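Local coordinates for factor H binding protein (Treponema denticola, PDB 3R15), which probably binds the complement regulator factor H at the surface of the bacterium, to which it is thought to be held as a lipoprotein, at residues T20-H25 against L61-V66; K28-L33 against A82-F87; G45-M50 against T72-G77. All coordinates share one frame; numbering follows the deposited sequence.

Contact 1 (T20-H25 against L61-V66); sequences TAQKAH and LDYQIV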
loop_
_atom_site.group_PDB
_atom_site.type_symbol
_atom_site.label_atom_id
_atom_site.label_comp_id
_atom_site.label_asym_id
_atom_site.label_seq_id
_atom_site.Cartn_x
_atom_site.Cartn_y
_atom_site.Cartn_z
ATOM N N THR A 20 -4.910 5.771 -15.253
ATOM C CA THR A 20 -4.560 6.926 -14.432
ATOM C C THR A 20 -5.269 6.939 -13.075
ATOM O O THR A 20 -4.701 7.408 -12.088
ATOM C CB THR A 20 -4.762 8.272 -15.186
ATOM O OG1 THR A 20 -6.161 8.506 -15.419
ATOM C CG2 THR A 20 -4.023 8.230 -16.509
ATOM N N ALA A 21 -6.502 6.437 -13.027
ATOM C CA ALA A 21 -7.279 6.442 -11.790
ATOM C C ALA A 21 -6.676 5.462 -10.790
ATOM O O ALA A 21 -6.570 5.745 -9.594
ATOM C CB ALA A 21 -8.722 6.056 -12.084
ATOM N N GLN A 22 -6.296 4.297 -11.298
ATOM C CA GLN A 22 -5.683 3.274 -10.469
ATOM C C GLN A 22 -4.351 3.777 -9.933
ATOM O O GLN A 22 -4.068 3.658 -8.749
ATOM C CB GLN A 22 -5.498 1.993 -11.274
ATOM C CG GLN A 22 -6.823 1.395 -11.723
ATOM C CD GLN A 22 -6.672 0.286 -12.759
ATOM O OE1 GLN A 22 -5.736 0.288 -13.560
ATOM N NE2 GLN A 22 -7.608 -0.675 -12.741
ATOM N N LYS A 23 -3.548 4.374 -10.808
ATOM C CA LYS A 23 -2.230 4.863 -10.407
ATOM C C LYS A 23 -2.310 6.005 -9.405
ATOM O O LYS A 23 -1.473 6.108 -8.503
ATOM C CB LYS A 23 -1.423 5.282 -11.645
ATOM C CG LYS A 23 0.032 5.647 -11.348
ATOM N N ALA A 24 -3.304 6.873 -9.564
ATOM C CA ALA A 24 -3.475 8.004 -8.660
ATOM C C ALA A 24 -3.841 7.513 -7.268
ATOM O O ALA A 24 -3.330 8.009 -6.260
ATOM C CB ALA A 24 -4.540 8.962 -9.190
ATOM N N HIS A 25 -4.731 6.532 -7.223
ATOM C CA HIS A 25 -5.165 5.965 -5.953
ATOM C C HIS A 25 -4.010 5.259 -5.262
ATOM O O HIS A 25 -3.812 5.427 -4.059
ATOM C CB HIS A 25 -6.324 5.000 -6.167
ATOM C CG HIS A 25 -6.886 4.441 -4.898
ATOM N ND1 HIS A 25 -6.561 3.188 -4.429
ATOM C CD2 HIS A 25 -7.769 4.957 -4.011
ATOM C CE1 HIS A 25 -7.210 2.959 -3.300
ATOM N NE2 HIS A 25 -7.956 4.014 -3.029
ATOM N N LEU A 61 -12.008 0.538 -8.101
ATOM C CA LEU A 61 -11.211 0.967 -9.246
ATOM C C LEU A 61 -10.620 -0.216 -10.017
ATOM O O LEU A 61 -9.754 -0.032 -10.868
ATOM C CB LEU A 61 -10.088 1.924 -8.804
ATOM C CG LEU A 61 -10.572 3.156 -8.032
ATOM C CD1 LEU A 61 -9.401 3.863 -7.384
ATOM C CD2 LEU A 61 -11.342 4.108 -8.948
ATOM N N ASP A 62 -11.084 -1.430 -9.709
ATOM C CA ASP A 62 -10.693 -2.632 -10.446
ATOM C C ASP A 62 -9.209 -3.022 -10.335
ATOM O O ASP A 62 -8.648 -3.612 -11.255
ATOM C CB ASP A 62 -11.072 -2.518 -11.937
ATOM C CG ASP A 62 -12.569 -2.441 -12.163
ATOM O OD1 ASP A 62 -13.323 -2.997 -11.339
ATOM O OD2 ASP A 62 -12.990 -1.825 -13.174
ATOM N N TYR A 63 -8.569 -2.698 -9.216
ATOM C CA TYR A 63 -7.223 -3.210 -8.968
ATOM C C TYR A 63 -7.089 -3.574 -7.496
ATOM O O TYR A 63 -7.975 -3.270 -6.708
ATOM C CB TYR A 63 -6.136 -2.204 -9.417
ATOM C CG TYR A 63 -5.739 -1.175 -8.378
ATOM C CD1 TYR A 63 -6.577 -0.104 -8.056
ATOM C CD2 TYR A 63 -4.509 -1.267 -7.730
ATOM C CE1 TYR A 63 -6.202 0.835 -7.095
ATOM C CE2 TYR A 63 -4.124 -0.334 -6.786
ATOM C CZ TYR A 63 -4.967 0.707 -6.466
ATOM O OH TYR A 63 -4.568 1.619 -5.509
ATOM N N GLN A 64 -5.990 -4.238 -7.145
ATOM C CA GLN A 64 -5.694 -4.606 -5.759
ATOM C C GLN A 64 -4.226 -4.350 -5.469
ATOM O O GLN A 64 -3.412 -4.293 -6.382
ATOM C CB GLN A 64 -5.983 -6.091 -5.531
ATOM C CG GLN A 64 -7.458 -6.450 -5.566
ATOM C CD GLN A 64 -8.212 -5.937 -4.355
ATOM O OE1 GLN A 64 -8.317 -6.621 -3.338
ATOM N NE2 GLN A 64 -8.753 -4.729 -4.463
ATOM N N ILE A 65 -3.895 -4.198 -4.191
ATOM C CA ILE A 65 -2.507 -4.078 -3.758
ATOM C C ILE A 65 -2.152 -5.369 -3.037
ATOM O O ILE A 65 -2.918 -5.851 -2.193
ATOM C CB ILE A 65 -2.341 -2.879 -2.819
ATOM C CG1 ILE A 65 -2.595 -1.581 -3.598
ATOM C CG2 ILE A 65 -0.951 -2.870 -2.162
ATOM C CD1 ILE A 65 -2.843 -0.365 -2.728
ATOM N N VAL A 66 -1.011 -5.947 -3.401
ATOM C CA VAL A 66 -0.604 -7.234 -2.862
ATOM C C VAL A 66 0.646 -7.057 -2.019
ATOM O O VAL A 66 1.618 -6.455 -2.467
ATOM C CB VAL A 66 -0.340 -8.253 -3.991
ATOM C CG1 VAL A 66 0.118 -9.581 -3.412
ATOM C CG2 VAL A 66 -1.604 -8.454 -4.830
#
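The first turns of helix 20-36 lie against the turn and strand start at 61-66, and the fit is tight where Gln22, His25, Leu61 and Tyr63 meet. Gln22 sends an extended side chain along the Tyr63 ring, the two running past each other in opposite directions, and its NE2 gives a hydrogen bond to Leu61 O at 2.9 Å. The bond is nearly straight, and the acceptor lies in the plane of the Gln22 amide while the donor lies in the plane of the Leu61 carbonyl. Gln22 OE1 is hydrogen-bonded to a residue just beyond the segments, so both ends of this buried amide are held. One helical turn on, His25 has CG anti to its backbone N (chi1 -176°), which brings ND1 to Tyr63 OH at 2.8 Å, a hydrogen bond in the imidazole plane with an angle of 169°. The rings meet rim to rim, steeply inclined, with centroids 5.7 Å apart. His25 NE2 bonds to Glu57, so the imidazole is gripped from two sides, and the carboxylate may favour a positive charge on it. Leu61 CD1 packs obliquely against His25, 3.5 Å from CB and almost as near CG. Toward solvent the contact thins: Ala21 brings its carbonyl O to 4.1 Å from Leu61 CD1, and exposed Asp62 comes no nearer than its carbonyl O, 3.5 Å from Gln22 NE2 but badly angled for a hydrogen bond, its side chain touching only by CB. Asp62 has positive phi and closes helix 44-59 in a Schellman motif, with Tyr63 N bonded to Ala58 O and Asp62 N to Leu59 O. Strand 63-67 leaves from this turn to pair antiparallel with strand 87-91, while Tyr63 and Ile65 pack between that strand and Tyr26 of helix 20-36.

Contact 2 (K28-L33 against A82-F87); sequences KFINAL and ALRKRF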
loop_
_atom_site.group_PDB
_atom_site.type_symbol
_atom_site.label_atom_id
_atom_site.label_comp_id
_atom_site.label_asym_id
_atom_site.label_seq_id
_atom_site.Cartn_x
_atom_site.Cartn_y
_atom_site.Cartn_z
ATOM N N LYS A 28 -1.393 7.782 -4.048
ATOM C CA LYS A 28 -1.931 8.469 -2.881
ATOM C C LYS A 28 -1.747 7.583 -1.646
ATOM O O LYS A 28 -1.400 8.064 -0.571
ATOM C CB LYS A 28 -3.405 8.809 -3.092
ATOM C CG LYS A 28 -4.104 9.388 -1.876
ATOM N N PHE A 29 -1.960 6.282 -1.819
ATOM C CA PHE A 29 -1.774 5.341 -0.720
ATOM C C PHE A 29 -0.305 5.253 -0.309
ATOM O O PHE A 29 0.028 5.366 0.874
ATOM C CB PHE A 29 -2.299 3.952 -1.096
ATOM C CG PHE A 29 -1.815 2.867 -0.183
ATOM C CD1 PHE A 29 -2.283 2.791 1.120
ATOM C CD2 PHE A 29 -0.879 1.949 -0.609
ATOM C CE1 PHE A 29 -1.824 1.804 1.983
ATOM C CE2 PHE A 29 -0.420 0.952 0.257
ATOM C CZ PHE A 29 -0.902 0.894 1.551
ATOM N N ILE A 30 0.578 5.043 -1.284
ATOM C CA ILE A 30 2.004 4.899 -0.978
ATOM C C ILE A 30 2.535 6.149 -0.262
ATOM O O ILE A 30 3.260 6.054 0.736
ATOM C CB ILE A 30 2.851 4.595 -2.254
ATOM C CG1 ILE A 30 2.542 3.198 -2.813
ATOM C CG2 ILE A 30 4.354 4.699 -1.957
ATOM C CD1 ILE A 30 3.012 2.045 -1.904
ATOM N N ASN A 31 2.166 7.323 -0.760
ATOM C CA ASN A 31 2.624 8.567 -0.137
ATOM C C ASN A 31 2.077 8.761 1.278
ATOM O O ASN A 31 2.790 9.226 2.174
ATOM C CB ASN A 31 2.284 9.769 -1.015
ATOM C CG ASN A 31 3.048 9.759 -2.322
ATOM O OD1 ASN A 31 4.210 9.339 -2.374
ATOM N ND2 ASN A 31 2.406 10.227 -3.388
ATOM N N ALA A 32 0.814 8.397 1.481
ATOM C CA ALA A 32 0.191 8.518 2.796
ATOM C C ALA A 32 0.856 7.552 3.766
ATOM O O ALA A 32 1.153 7.899 4.909
ATOM C CB ALA A 32 -1.313 8.254 2.713
ATOM N N LEU A 33 1.049 6.325 3.321
ATOM C CA LEU A 33 1.758 5.334 4.114
ATOM C C LEU A 33 3.181 5.810 4.523
ATOM O O LEU A 33 3.512 5.805 5.685
ATOM C CB LEU A 33 1.770 3.985 3.399
ATOM C CG LEU A 33 2.466 2.831 4.066
ATOM C CD1 LEU A 33 2.042 2.685 5.516
ATOM C CD2 LEU A 33 2.201 1.626 3.296
ATOM N N ALA A 82 10.904 1.964 -1.300
ATOM C CA ALA A 82 10.900 0.667 -0.639
ATOM C C ALA A 82 9.485 0.104 -0.537
ATOM O O ALA A 82 9.270 -1.081 -0.768
ATOM C CB ALA A 82 11.535 0.766 0.737
ATOM N N LEU A 83 8.535 0.965 -0.178
ATOM C CA LEU A 83 7.131 0.578 -0.085
ATOM C C LEU A 83 6.636 0.021 -1.418
ATOM O O LEU A 83 5.913 -0.973 -1.437
ATOM C CB LEU A 83 6.260 1.759 0.368
ATOM C CG LEU A 83 6.527 2.257 1.798
ATOM C CD1 LEU A 83 5.830 3.590 2.083
ATOM C CD2 LEU A 83 6.088 1.187 2.806
ATOM N N ARG A 84 7.024 0.654 -2.525
ATOM C CA ARG A 84 6.558 0.209 -3.850
ATOM C C ARG A 84 7.043 -1.182 -4.247
ATOM O O ARG A 84 6.399 -1.870 -5.047
ATOM C CB ARG A 84 6.955 1.206 -4.937
ATOM C CG ARG A 84 6.311 2.544 -4.791
ATOM C CD ARG A 84 6.497 3.388 -6.045
ATOM N NE ARG A 84 6.070 4.759 -5.791
ATOM C CZ ARG A 84 6.885 5.728 -5.382
ATOM N NH1 ARG A 84 8.179 5.481 -5.210
ATOM N NH2 ARG A 84 6.406 6.948 -5.159
ATOM N N LYS A 85 8.182 -1.590 -3.698
ATOM C CA LYS A 85 8.731 -2.913 -3.961
ATOM C C LYS A 85 8.043 -3.991 -3.146
ATOM O O LYS A 85 8.116 -5.175 -3.484
ATOM C CB LYS A 85 10.236 -2.941 -3.680
ATOM C CG LYS A 85 11.070 -2.189 -4.712
ATOM N N ARG A 86 7.381 -3.581 -2.068
ATOM C CA ARG A 86 6.680 -4.532 -1.206
ATOM C C ARG A 86 5.185 -4.594 -1.488
ATOM O O ARG A 86 4.586 -5.668 -1.484
ATOM C CB ARG A 86 6.904 -4.203 0.275
ATOM C CG ARG A 86 6.040 -5.045 1.202
ATOM C CD ARG A 86 6.329 -4.810 2.687
ATOM N NE ARG A 86 5.307 -5.466 3.497
ATOM C CZ ARG A 86 5.258 -5.430 4.821
ATOM N NH1 ARG A 86 6.190 -4.770 5.506
ATOM N NH2 ARG A 86 4.270 -6.048 5.448
ATOM N N PHE A 87 4.585 -3.436 -1.732
ATOM C CA PHE A 87 3.141 -3.375 -1.930
ATOM C C PHE A 87 2.868 -3.123 -3.400
ATOM O O PHE A 87 2.930 -1.984 -3.873
ATOM C CB PHE A 87 2.529 -2.297 -1.041
ATOM C CG PHE A 87 2.704 -2.563 0.431
ATOM C CD1 PHE A 87 1.908 -3.499 1.075
ATOM C CD2 PHE A 87 3.679 -1.894 1.164
ATOM C CE1 PHE A 87 2.060 -3.761 2.428
ATOM C CE2 PHE A 87 3.849 -2.142 2.516
ATOM C CZ PHE A 87 3.027 -3.077 3.158
#
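A helix-helix crossing near the centre of the small domain brings helix 20-36 against the short helix 80-86, just where the latter passes into strand 87-91. The segment axes approach to 10.3 Å and run at 126° to each other, closer to antiparallel than to parallel, and no hydrogen bond spans them: apolar side chains do the work. Ile30 and Leu83 slide past one another in opposite directions, Ile30 CD1 lying over the base of the leucine, 4.0 Å from Leu83 CB. The methyls of Leu83 reach back to the other helix, where CD1 rests 3.8 Å from Ile30 O and CD2 meets Leu33 CD2 at 3.9 Å. Leu33, its CG anti to the backbone N, also turns CD2 to Phe87, 4.2 Å from CE2, the two side chains crossing at about a right angle. At the border Arg84, extended from CG to NE, crosses Ile30 obliquely, and Ile30 CG2 touches Arg84 CG at 4.1 Å and lies over one face of the guanidinium. The charge is met by Glu27, the residue just before Lys28, in a salt bridge through Arg84 NE, so that the apolar packing is closed at this margin by an ion pair. Leu83 O accepts from both Arg86 N and Phe87 N, tying the chain that leads into Phe87 back to Leu83. Beyond the pair, Phe29 and Leu33 turn to Met50 of helix 44-59, while Phe87 leans on Ile65 of strand 63-67, its neighbour in the two-stranded antiparallel sheet.

Contact 3 (G45-M50 against T72-G77); sequences GAVIDM and TSIAQG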
loop_
_atom_site.group_PDB
_atom_site.type_symbol
_atom_site.label_atom_id
_atom_site.label_comp_id
_atom_site.label_asym_id
_atom_site.label_seq_id
_atom_site.Cartn_x
_atom_site.Cartn_y
_atom_site.Cartn_z
ATOM N N GLY A 45 -0.415 -6.742 12.507
ATOM C CA GLY A 45 -1.868 -6.762 12.489
ATOM C C GLY A 45 -2.465 -5.487 11.912
ATOM O O GLY A 45 -3.497 -5.518 11.239
ATOM N N ALA A 46 -1.814 -4.359 12.181
ATOM C CA ALA A 46 -2.272 -3.095 11.629
ATOM C C ALA A 46 -2.070 -3.071 10.112
ATOM O O ALA A 46 -2.895 -2.508 9.388
ATOM C CB ALA A 46 -1.560 -1.938 12.286
ATOM N N VAL A 47 -0.995 -3.696 9.630
ATOM C CA VAL A 47 -0.751 -3.767 8.180
ATOM C C VAL A 47 -1.870 -4.569 7.502
ATOM O O VAL A 47 -2.372 -4.200 6.432
ATOM C CB VAL A 47 0.632 -4.391 7.850
ATOM C CG1 VAL A 47 0.781 -4.649 6.343
ATOM C CG2 VAL A 47 1.771 -3.498 8.381
ATOM N N ILE A 48 -2.264 -5.665 8.139
ATOM C CA ILE A 48 -3.362 -6.486 7.634
ATOM C C ILE A 48 -4.655 -5.669 7.552
ATOM O O ILE A 48 -5.348 -5.699 6.530
ATOM C CB ILE A 48 -3.562 -7.739 8.516
ATOM C CG1 ILE A 48 -2.398 -8.705 8.303
ATOM C CG2 ILE A 48 -4.894 -8.435 8.187
ATOM C CD1 ILE A 48 -2.321 -9.808 9.356
ATOM N N ASP A 49 -4.972 -4.941 8.618
ATOM C CA ASP A 49 -6.167 -4.098 8.623
ATOM C C ASP A 49 -6.088 -3.052 7.510
ATOM O O ASP A 49 -7.087 -2.765 6.829
ATOM C CB ASP A 49 -6.323 -3.386 9.976
ATOM C CG ASP A 49 -6.703 -4.331 11.108
ATOM O OD1 ASP A 49 -7.135 -5.475 10.836
ATOM O OD2 ASP A 49 -6.586 -3.899 12.272
ATOM N N MET A 50 -4.900 -2.471 7.340
ATOM C CA MET A 50 -4.676 -1.443 6.330
ATOM C C MET A 50 -4.919 -2.000 4.934
ATOM O O MET A 50 -5.535 -1.353 4.083
ATOM C CB MET A 50 -3.238 -0.926 6.418
ATOM C CG MET A 50 -2.873 0.080 5.334
ATOM S SD MET A 50 -1.112 0.488 5.450
ATOM C CE MET A 50 -0.407 -0.980 4.767
ATOM N N THR A 72 4.050 -9.244 7.981
ATOM C CA THR A 72 5.151 -8.530 8.621
ATOM C C THR A 72 4.790 -7.075 8.934
ATOM O O THR A 72 3.855 -6.502 8.355
ATOM C CB THR A 72 6.468 -8.579 7.790
ATOM O OG1 THR A 72 6.334 -7.803 6.592
ATOM C CG2 THR A 72 6.833 -10.012 7.430
ATOM N N SER A 73 5.530 -6.496 9.875
ATOM C CA SER A 73 5.362 -5.095 10.250
ATOM C C SER A 73 6.048 -4.190 9.229
ATOM O O SER A 73 6.729 -4.666 8.316
ATOM C CB SER A 73 5.972 -4.859 11.633
ATOM O OG SER A 73 7.357 -5.211 11.634
ATOM N N ILE A 74 5.881 -2.881 9.397
ATOM C CA ILE A 74 6.633 -1.918 8.593
ATOM C C ILE A 74 7.415 -0.972 9.513
ATOM O O ILE A 74 6.869 -0.424 10.478
ATOM C CB ILE A 74 5.738 -1.062 7.682
ATOM C CG1 ILE A 74 4.618 -1.890 7.047
ATOM C CG2 ILE A 74 6.590 -0.377 6.621
ATOM C CD1 ILE A 74 3.610 -1.036 6.290
ATOM N N ALA A 75 8.695 -0.764 9.211
ATOM C CA ALA A 75 9.540 0.015 10.104
ATOM C C ALA A 75 9.378 1.520 9.912
ATOM O O ALA A 75 9.140 1.990 8.804
ATOM C CB ALA A 75 10.997 -0.381 9.917
ATOM N N GLN A 76 9.519 2.266 11.001
ATOM C CA GLN A 76 9.557 3.717 10.922
ATOM C C GLN A 76 10.609 4.162 9.905
ATOM O O GLN A 76 11.692 3.571 9.804
ATOM C CB GLN A 76 9.870 4.341 12.288
ATOM C CG GLN A 76 9.775 5.858 12.268
ATOM C CD GLN A 76 10.343 6.517 13.507
ATOM O OE1 GLN A 76 10.804 5.844 14.430
ATOM N NE2 GLN A 76 10.309 7.849 13.534
ATOM N N GLY A 77 10.283 5.200 9.147
ATOM C CA GLY A 77 11.241 5.792 8.224
ATOM C C GLY A 77 11.339 5.127 6.863
ATOM O O GLY A 77 12.110 5.566 6.010
#
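Residues 72-76 of the irregular loop between strand 63-67 and helix 80-86 run extended past the first turns of helix 44-59, a small helix-to-loop contact with no hydrogen bond between the two segments. Gly45 and Ala46 supply carbonyls to the helix, Gly45 O accepting from Asp49 N and Ala46 O from Met50 N, and so fix the turn from which the touching side chains project. Val47 carries most of the contact. Its CG1 stands anti to the backbone N (chi1 172°), which sets CG2 against the loop: CG2 lies 3.5 Å from Ile74 CG1, a close apolar approach, and 3.7 Å from Thr72 O. That carbonyl is not left to a methyl group alone, for Thr72 O accepts from Arg86 NH2 and Ser73 O from Arg86 NH1, so one guanidinium holds two successive loop carbonyls while the arginine side chain packs on Val47 and Ile74. Thr72 and Ser73 direct their side chains away from the helix, and Thr72 OG1 bonds to Lys69 O within the loop. One turn after Val47 comes Met50, whose chain is extended as far as the sulfur before chi3 of 75° bends the methyl. Ile74, the buried residue of 72-77, thus faces both helix side chains at once and also touches Leu33 of helix 20-36, while its backbone bonds to Ile42. Met50 and Ile74 meet methyl to methyl, Met50 CE lying 4.3 Å from Ile74 CD1.

How the contacts relate
The three contacts tie together a single compact domain of three helices and a two-stranded sheet. Contacts 1 and 2 both use helix 20-36, with centres about 12 Å apart, and meet where Ile65 packs on Phe29 and Phe87. Contact 3 has its centre about 11 Å from that of contact 2 and touches it through Arg86 and through Phe29 on Met50, whereas contacts 1 and 3 lie about 20 Å apart, on opposite sides of the chain's centre. Along the sequence the segments of contact 1 alternate with those of the others, and both segments of contact 3 fall between those of contact 2. Early and late parts of the chain are thereby interlocked around one core.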